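PDB 4Q0W: DNA repair protein RAD2 from Saccharomyces cerevisiae, which cuts single-stranded DNA as a magnesium-dependent endonuclease and is essential for the incision step of nucleotide excision repair. Local coordinates for residues I32-F37 / D149-V154; L226-K231 / S255-I260. One frame throughout, in Å; residues are numbered along the deposited sequence.

Overall arrangement
Two contacts on opposite sides of the chain's centre, their own centres about 36 Å apart, illustrate how one short segment can pack on protein through apolar atoms and also meet DNA. Contact 1 joins helix 33-40 of the N-domain to helix 148-160 of the I-domain and is partly buried; contact 2 is buried and stays within the I-domain, tying the turn before helix 230-240 to helix 253-263. They share no element. In both, only carbon or sulfur atoms meet across the protein seam. The DNA is met differently: contact 1 touches base and sugar through the amide of Gln-36 and the ring of Tyr-35, whereas contact 2 holds a backbone phosphate.

Contact 1: residues I32-F37 / D149-V154; sequences IWIYQF and DMIKEV. With nucleotides of chain C; nucleotides of chain D.
Ile-34 sets CG1 opposite its own carbonyl carbon (chi1 -66°) and extends the chain beyond it, which carries CD1 across to helix 148-160. There CD1 lies 3.8 Å from CG1 of Ile-151, the two side chains meeting at about a right angle, and 4.1 Å from CG2 of Val-154. The other branch, CG2, touches SD of Met-150 at 4.1 Å. One isoleucine thus bridges helix segments whose axes stay 11.3 Å apart at 109°; Phe-57 of helix 52-66 and Val-146 also pack on it.

Gln-36 serves the DNA instead. With CG trans to the backbone N (chi1 -170°) and the chain extended, its NE2 donates to O2 of DT3 of chain C at 2.9 Å, tilted out of the thymine plane, while CG rests over the adenine face of DA16 of chain D, 3.4 Å from C2. Arg-60 bonds OE1, which holds the amide's rotation. A leucine in its place would probably leave that thymine O2 without this donor and Arg-60 without this acceptor. Tyr-35 brings CD2 to 3.2 Å from O4' of DT3 of chain C, with base atom C6 at the ring edge, in plane.

Ile-151 lies about 8 Å, side chain to side chain, from Asp-76, a probable magnesium ligand. The N-domain and I-domain helices joined here belong to the PIN-like nuclease core, and the DNA-facing side of helix 33-40 is consistent with the XPG/RAD2 family's wedge against duplex DNA.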
loop_
_atom_site.group_PDB
_atom_site.type_symbol
_atom_site.label_atom_id
_atom_site.label_comp_id
_atom_site.label_asym_id
_atom_site.label_seq_id
_atom_site.Cartn_x
_atom_site.Cartn_y
_atom_site.Cartn_z
ATOM N N ILE A 32 0.148 29.143 3.147
ATOM C CA ILE A 32 1.223 28.411 2.469
ATOM C C ILE A 32 1.349 28.723 0.971
ATOM O O ILE A 32 2.118 28.075 0.256
ATOM C CB ILE A 32 1.123 26.871 2.674
ATOM C CG1 ILE A 32 -0.117 26.306 1.988
ATOM C CG2 ILE A 32 1.151 26.507 4.150
ATOM C CD1 ILE A 32 -0.014 24.826 1.683
ATOM N N TRP A 33 0.598 29.711 0.497
ATOM C CA TRP A 33 0.650 30.094 -0.917
ATOM C C TRP A 33 2.065 30.459 -1.398
ATOM O O TRP A 33 2.511 29.997 -2.456
ATOM C CB TRP A 33 -0.283 31.278 -1.185
ATOM C CG TRP A 33 -1.741 30.934 -1.196
ATOM C CD1 TRP A 33 -2.350 29.831 -0.633
ATOM C CD2 TRP A 33 -2.782 31.695 -1.815
ATOM N NE1 TRP A 33 -3.711 29.877 -0.867
ATOM C CE2 TRP A 33 -3.997 31.005 -1.595
ATOM C CE3 TRP A 33 -2.805 32.894 -2.542
ATOM C CZ2 TRP A 33 -5.220 31.478 -2.076
ATOM C CZ3 TRP A 33 -4.023 33.359 -3.020
ATOM C CH2 TRP A 33 -5.216 32.655 -2.776
ATOM N N ILE A 34 2.771 31.288 -0.633
ATOM C CA ILE A 34 4.084 31.753 -1.099
ATOM C C ILE A 34 5.025 30.571 -1.306
ATOM O O ILE A 34 5.577 30.395 -2.398
ATOM C CB ILE A 34 4.723 32.781 -0.158
ATOM C CG1 ILE A 34 3.911 34.075 -0.138
ATOM C CG2 ILE A 34 6.149 33.108 -0.606
ATOM C CD1 ILE A 34 4.393 35.066 0.914
ATOM N N TYR A 35 5.177 29.749 -0.267
ATOM C CA TYR A 35 6.071 28.600 -0.330
ATOM C C TYR A 35 5.668 27.678 -1.462
ATOM O O TYR A 35 6.518 27.116 -2.156
ATOM C CB TYR A 35 6.082 27.827 0.998
ATOM C CG TYR A 35 7.215 26.828 1.067
ATOM C CD1 TYR A 35 8.535 27.257 1.183
ATOM C CD2 TYR A 35 6.973 25.456 0.996
ATOM C CE1 TYR A 35 9.588 26.347 1.236
ATOM C CE2 TYR A 35 8.019 24.538 1.048
ATOM C CZ TYR A 35 9.323 24.991 1.166
ATOM O OH TYR A 35 10.363 24.091 1.215
ATOM N N GLN A 36 4.360 27.547 -1.651
ATOM C CA GLN A 36 3.802 26.701 -2.691
ATOM C C GLN A 36 4.165 27.196 -4.096
ATOM O O GLN A 36 4.537 26.405 -4.964
ATOM C CB GLN A 36 2.283 26.646 -2.516
ATOM C CG GLN A 36 1.563 25.628 -3.369
ATOM C CD GLN A 36 0.124 25.427 -2.917
ATOM O OE1 GLN A 36 -0.817 25.842 -3.597
ATOM N NE2 GLN A 36 -0.052 24.786 -1.763
ATOM N N PHE A 37 4.053 28.502 -4.317
ATOM C CA PHE A 37 4.396 29.085 -5.610
ATOM C C PHE A 37 5.896 28.981 -5.880
ATOM O O PHE A 37 6.318 28.771 -7.018
ATOM C CB PHE A 37 3.942 30.543 -5.668
ATOM C CG PHE A 37 2.443 30.710 -5.729
ATOM C CD1 PHE A 37 1.692 29.992 -6.644
ATOM C CD2 PHE A 37 1.790 31.577 -4.865
ATOM C CE1 PHE A 37 0.314 30.138 -6.696
ATOM C CE2 PHE A 37 0.411 31.728 -4.909
ATOM C CZ PHE A 37 -0.325 31.006 -5.823
ATOM N N ASP A 149 10.009 40.084 3.089
ATOM C CA ASP A 149 9.679 40.999 2.001
ATOM C C ASP A 149 8.660 40.397 1.032
ATOM O O ASP A 149 7.822 41.113 0.475
ATOM C CB ASP A 149 10.940 41.417 1.241
ATOM C CG ASP A 149 11.668 42.579 1.901
ATOM O OD1 ASP A 149 11.000 43.482 2.449
ATOM O OD2 ASP A 149 12.915 42.587 1.864
ATOM N N MET A 150 8.744 39.089 0.818
ATOM C CA MET A 150 7.762 38.417 -0.022
ATOM C C MET A 150 6.374 38.610 0.569
ATOM O O MET A 150 5.414 38.896 -0.156
ATOM C CB MET A 150 8.082 36.936 -0.150
ATOM C CG MET A 150 9.310 36.654 -0.989
ATOM S SD MET A 150 9.811 34.929 -0.847
ATOM C CE MET A 150 11.071 34.847 -2.126
ATOM N N ILE A 151 6.290 38.486 1.892
ATOM C CA ILE A 151 5.039 38.655 2.621
ATOM C C ILE A 151 4.530 40.084 2.501
ATOM O O ILE A 151 3.360 40.305 2.184
ATOM C CB ILE A 151 5.200 38.261 4.101
ATOM C CG1 ILE A 151 5.377 36.743 4.222
ATOM C CG2 ILE A 151 3.995 38.696 4.917
ATOM C CD1 ILE A 151 5.795 36.271 5.614
ATOM N N LYS A 152 5.412 41.051 2.746
ATOM C CA LYS A 152 5.060 42.464 2.619
ATOM C C LYS A 152 4.590 42.793 1.205
ATOM O O LYS A 152 3.667 43.590 1.021
ATOM C CB LYS A 152 6.243 43.355 3.010
ATOM C CG LYS A 152 6.440 43.500 4.514
ATOM N N GLU A 153 5.227 42.172 0.216
ATOM C CA GLU A 153 4.894 42.384 -1.190
ATOM C C GLU A 153 3.480 41.926 -1.546
ATOM O O GLU A 153 2.719 42.662 -2.187
ATOM C CB GLU A 153 5.912 41.674 -2.091
ATOM C CG GLU A 153 7.207 42.480 -2.306
ATOM C CD GLU A 153 8.366 41.625 -2.798
ATOM O OE1 GLU A 153 9.452 42.191 -3.026
ATOM O OE2 GLU A 153 8.196 40.389 -2.947
ATOM N N VAL A 154 3.132 40.705 -1.150
ATOM C CA VAL A 154 1.806 40.192 -1.474
ATOM C C VAL A 154 0.762 40.994 -0.707
ATOM O O VAL A 154 -0.340 41.232 -1.206
ATOM C CB VAL A 154 1.671 38.656 -1.233
ATOM C CG1 VAL A 154 2.649 37.903 -2.102
ATOM C CG2 VAL A 154 1.892 38.305 0.224
ATOM P P DT C 3 7.194 22.329 5.022
ATOM O "O5'" DT C 3 6.451 23.187 3.888
ATOM C "C5'" DT C 3 5.527 24.217 4.244
ATOM C "C4'" DT C 3 4.184 23.986 3.579
ATOM O "O4'" DT C 3 4.309 24.074 2.146
ATOM C "C3'" DT C 3 3.615 22.601 3.843
ATOM O "O3'" DT C 3 2.658 22.707 4.882
ATOM C "C2'" DT C 3 2.971 22.156 2.533
ATOM C "C1'" DT C 3 3.342 23.241 1.535
ATOM N N1 DT C 3 3.959 22.723 0.290
ATOM C C2 DT C 3 3.209 22.660 -0.865
ATOM O O2 DT C 3 2.040 22.999 -0.920
ATOM N N3 DT C 3 3.887 22.192 -1.960
ATOM C C4 DT C 3 5.210 21.781 -1.995
ATOM O O4 DT C 3 5.736 21.363 -3.025
ATOM C C5 DT C 3 5.926 21.870 -0.743
ATOM C C7 DT C 3 7.365 21.458 -0.663
ATOM C C6 DT C 3 5.278 22.333 0.328
ATOM P P DA D 16 -2.455 18.533 -11.206
ATOM O OP1 DA D 16 -3.761 17.822 -11.204
ATOM O OP2 DA D 16 -1.718 18.725 -12.480
ATOM O "O5'" DA D 16 -2.628 19.976 -10.535
ATOM C "C5'" DA D 16 -3.337 20.120 -9.311
ATOM C "C4'" DA D 16 -2.819 21.334 -8.564
ATOM O "O4'" DA D 16 -1.448 21.103 -8.151
ATOM C "C3'" DA D 16 -2.764 22.623 -9.386
ATOM O "O3'" DA D 16 -3.871 23.469 -9.045
ATOM C "C2'" DA D 16 -1.403 23.254 -9.040
ATOM C "C1'" DA D 16 -0.924 22.384 -7.877
ATOM N N9 DA D 16 0.523 22.285 -7.685
ATOM C C8 DA D 16 1.501 22.178 -8.638
ATOM N N7 DA D 16 2.717 22.102 -8.142
ATOM C C5 DA D 16 2.526 22.158 -6.767
ATOM C C6 DA D 16 3.422 22.128 -5.673
ATOM N N6 DA D 16 4.749 22.021 -5.806
ATOM N N1 DA D 16 2.897 22.204 -4.427
ATOM C C2 DA D 16 1.565 22.305 -4.293
ATOM N N3 DA D 16 0.629 22.347 -5.246
ATOM C C4 DA D 16 1.179 22.272 -6.471
#

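Contact 2: residues L226-K231 / S255-I260; sequences LGLDRK and SSIEVI. With nucleotides of chain D.
Leu-228 and Ile-257 meet through their terminal methyls, CD1 to CD1 at 4.0 Å, with the two side chains crossing at about a right angle. The second branch of Leu-228 faces CG2 of Ile-260 more loosely, its CD2 4.4 Å away. Successive turns of helix 253-263 therefore offer Ile-257 and Ile-260 to one leucine, whose chi1 of -61° and extended chain stretch it from the turn toward them. Leu-236 of helix 230-240 packs against both Leu-228 and Ile-260, joining the apolar cluster.

Helices 230-240 and 253-263 fit the helix-two-turn-helix element of the XPG/RAD2 family, whose second helix presents its N-terminal end to DNA. Consistent with this, the backbone N of Ser-255 donates to OP1 of DA9 of chain D at 3.0 Å, with an N-H...O angle of 157°. OG of the same serine is modelled implausibly close to that oxygen, at 2.4 Å, so the detail of its contact is doubtful.

Farther out, Gly-227 leaves the preceding helix with positive phi, and Asp-229 at the N-cap position uses OD1 to bond the backbone N of Asn-232. Leu-266 of helix 266-278 also packs on Ile-260.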
loop_
_atom_site.group_PDB
_atom_site.type_symbol
_atom_site.label_atom_id
_atom_site.label_comp_id
_atom_site.label_asym_id
_atom_site.label_seq_id
_atom_site.Cartn_x
_atom_site.Cartn_y
_atom_site.Cartn_z
ATOM N N LEU A 226 -21.457 10.893 8.515
ATOM C CA LEU A 226 -20.347 10.058 8.978
ATOM C C LEU A 226 -20.399 9.803 10.482
ATOM O O LEU A 226 -19.675 8.948 11.003
ATOM C CB LEU A 226 -19.003 10.681 8.599
ATOM C CG LEU A 226 -18.723 10.796 7.101
ATOM C CD1 LEU A 226 -17.470 11.619 6.858
ATOM C CD2 LEU A 226 -18.581 9.417 6.485
ATOM N N GLY A 227 -21.257 10.542 11.176
ATOM C CA GLY A 227 -21.408 10.352 12.603
ATOM C C GLY A 227 -20.247 10.962 13.356
ATOM O O GLY A 227 -19.999 10.587 14.494
ATOM N N LEU A 228 -19.542 11.903 12.728
ATOM C CA LEU A 228 -18.362 12.498 13.359
ATOM C C LEU A 228 -18.627 13.919 13.810
ATOM O O LEU A 228 -18.943 14.792 12.984
ATOM C CB LEU A 228 -17.157 12.459 12.410
ATOM C CG LEU A 228 -16.723 11.055 11.974
ATOM C CD1 LEU A 228 -15.605 11.094 10.925
ATOM C CD2 LEU A 228 -16.288 10.249 13.188
ATOM N N ASP A 229 -18.511 14.167 15.115
ATOM C CA ASP A 229 -18.588 15.543 15.595
ATOM C C ASP A 229 -17.181 16.120 15.757
ATOM O O ASP A 229 -16.195 15.466 15.404
ATOM C CB ASP A 229 -19.413 15.664 16.885
ATOM C CG ASP A 229 -18.786 14.938 18.073
ATOM O OD1 ASP A 229 -17.623 14.470 17.989
ATOM O OD2 ASP A 229 -19.467 14.843 19.116
ATOM N N ARG A 230 -17.085 17.324 16.303
ATOM C CA ARG A 230 -15.794 17.988 16.413
ATOM C C ARG A 230 -14.839 17.215 17.318
ATOM O O ARG A 230 -13.673 17.005 16.967
ATOM C CB ARG A 230 -15.971 19.426 16.898
ATOM C CG ARG A 230 -14.723 20.290 16.709
ATOM C CD ARG A 230 -14.993 21.715 17.106
ATOM N NE ARG A 230 -13.761 22.482 17.224
ATOM C CZ ARG A 230 -13.711 23.722 17.692
ATOM N NH1 ARG A 230 -12.551 24.357 17.773
ATOM N NH2 ARG A 230 -14.828 24.329 18.074
ATOM N N LYS A 231 -15.336 16.762 18.468
ATOM C CA LYS A 231 -14.500 15.977 19.382
ATOM C C LYS A 231 -14.043 14.674 18.725
ATOM O O LYS A 231 -12.885 14.281 18.873
ATOM C CB LYS A 231 -15.217 15.700 20.713
ATOM C CG LYS A 231 -14.373 14.850 21.671
ATOM C CD LYS A 231 -15.064 14.610 23.011
ATOM C CE LYS A 231 -14.368 13.497 23.805
ATOM N N SER A 255 -8.794 1.778 10.038
ATOM C CA SER A 255 -8.699 1.317 11.416
ATOM C C SER A 255 -9.119 2.412 12.394
ATOM O O SER A 255 -9.728 2.125 13.427
ATOM C CB SER A 255 -7.273 0.855 11.719
ATOM O OG SER A 255 -6.770 0.045 10.676
ATOM N N SER A 256 -8.801 3.664 12.065
ATOM C CA SER A 256 -9.088 4.773 12.973
ATOM C C SER A 256 -10.588 4.998 13.093
ATOM O O SER A 256 -11.114 5.181 14.196
ATOM C CB SER A 256 -8.384 6.045 12.512
ATOM O OG SER A 256 -6.984 5.850 12.523
ATOM N N ILE A 257 -11.274 4.974 11.956
ATOM C CA ILE A 257 -12.729 5.089 11.950
ATOM C C ILE A 257 -13.352 3.936 12.750
ATOM O O ILE A 257 -14.285 4.155 13.523
ATOM C CB ILE A 257 -13.300 5.123 10.510
ATOM C CG1 ILE A 257 -12.991 6.463 9.856
ATOM C CG2 ILE A 257 -14.828 4.938 10.510
ATOM C CD1 ILE A 257 -13.658 7.635 10.562
ATOM N N GLU A 258 -12.823 2.724 12.583
ATOM C CA GLU A 258 -13.346 1.569 13.316
ATOM C C GLU A 258 -13.219 1.764 14.826
ATOM O O GLU A 258 -14.160 1.480 15.578
ATOM C CB GLU A 258 -12.629 0.285 12.898
ATOM C CG GLU A 258 -13.044 -0.240 11.531
ATOM C CD GLU A 258 -12.174 -1.395 11.057
ATOM O OE1 GLU A 258 -11.235 -1.786 11.793
ATOM O OE2 GLU A 258 -12.429 -1.908 9.946
ATOM N N VAL A 259 -12.058 2.248 15.269
ATOM C CA VAL A 259 -11.837 2.507 16.691
ATOM C C VAL A 259 -12.879 3.475 17.274
ATOM O O VAL A 259 -13.466 3.230 18.339
ATOM C CB VAL A 259 -10.410 3.045 16.944
ATOM C CG1 VAL A 259 -10.300 3.665 18.330
ATOM C CG2 VAL A 259 -9.383 1.931 16.767
ATOM N N ILE A 260 -13.115 4.580 16.580
ATOM C CA ILE A 260 -14.076 5.562 17.072
ATOM C C ILE A 260 -15.487 4.964 17.079
ATOM O O ILE A 260 -16.249 5.161 18.021
ATOM C CB ILE A 260 -14.047 6.847 16.226
ATOM C CG1 ILE A 260 -12.659 7.477 16.282
ATOM C CG2 ILE A 260 -15.108 7.842 16.691
ATOM C CD1 ILE A 260 -12.174 7.782 17.694
ATOM P P DA D 9 -5.721 1.363 7.520
ATOM O OP1 DA D 9 -6.028 1.553 8.963
ATOM O OP2 DA D 9 -6.328 2.284 6.524
ATOM O "O5'" DA D 9 -4.129 1.361 7.331
ATOM C "C5'" DA D 9 -3.348 0.440 8.088
ATOM C "C4'" DA D 9 -1.880 0.614 7.765
ATOM O "O4'" DA D 9 -1.632 0.231 6.387
ATOM C "C3'" DA D 9 -1.329 2.033 7.903
ATOM O "O3'" DA D 9 -0.132 1.902 8.641
ATOM C "C2'" DA D 9 -1.087 2.502 6.464
ATOM C "C1'" DA D 9 -0.773 1.176 5.779
ATOM N N9 DA D 9 -1.092 1.087 4.360
ATOM C C8 DA D 9 -2.309 1.340 3.776
ATOM N N7 DA D 9 -2.313 1.158 2.482
ATOM C C5 DA D 9 -1.018 0.745 2.194
ATOM C C6 DA D 9 -0.388 0.401 0.982
ATOM N N6 DA D 9 -1.036 0.414 -0.195
ATOM N N1 DA D 9 0.920 0.041 1.033
ATOM C C2 DA D 9 1.541 0.037 2.226
ATOM N N3 DA D 9 1.045 0.357 3.430
ATOM C C4 DA D 9 -0.248 0.696 3.341
#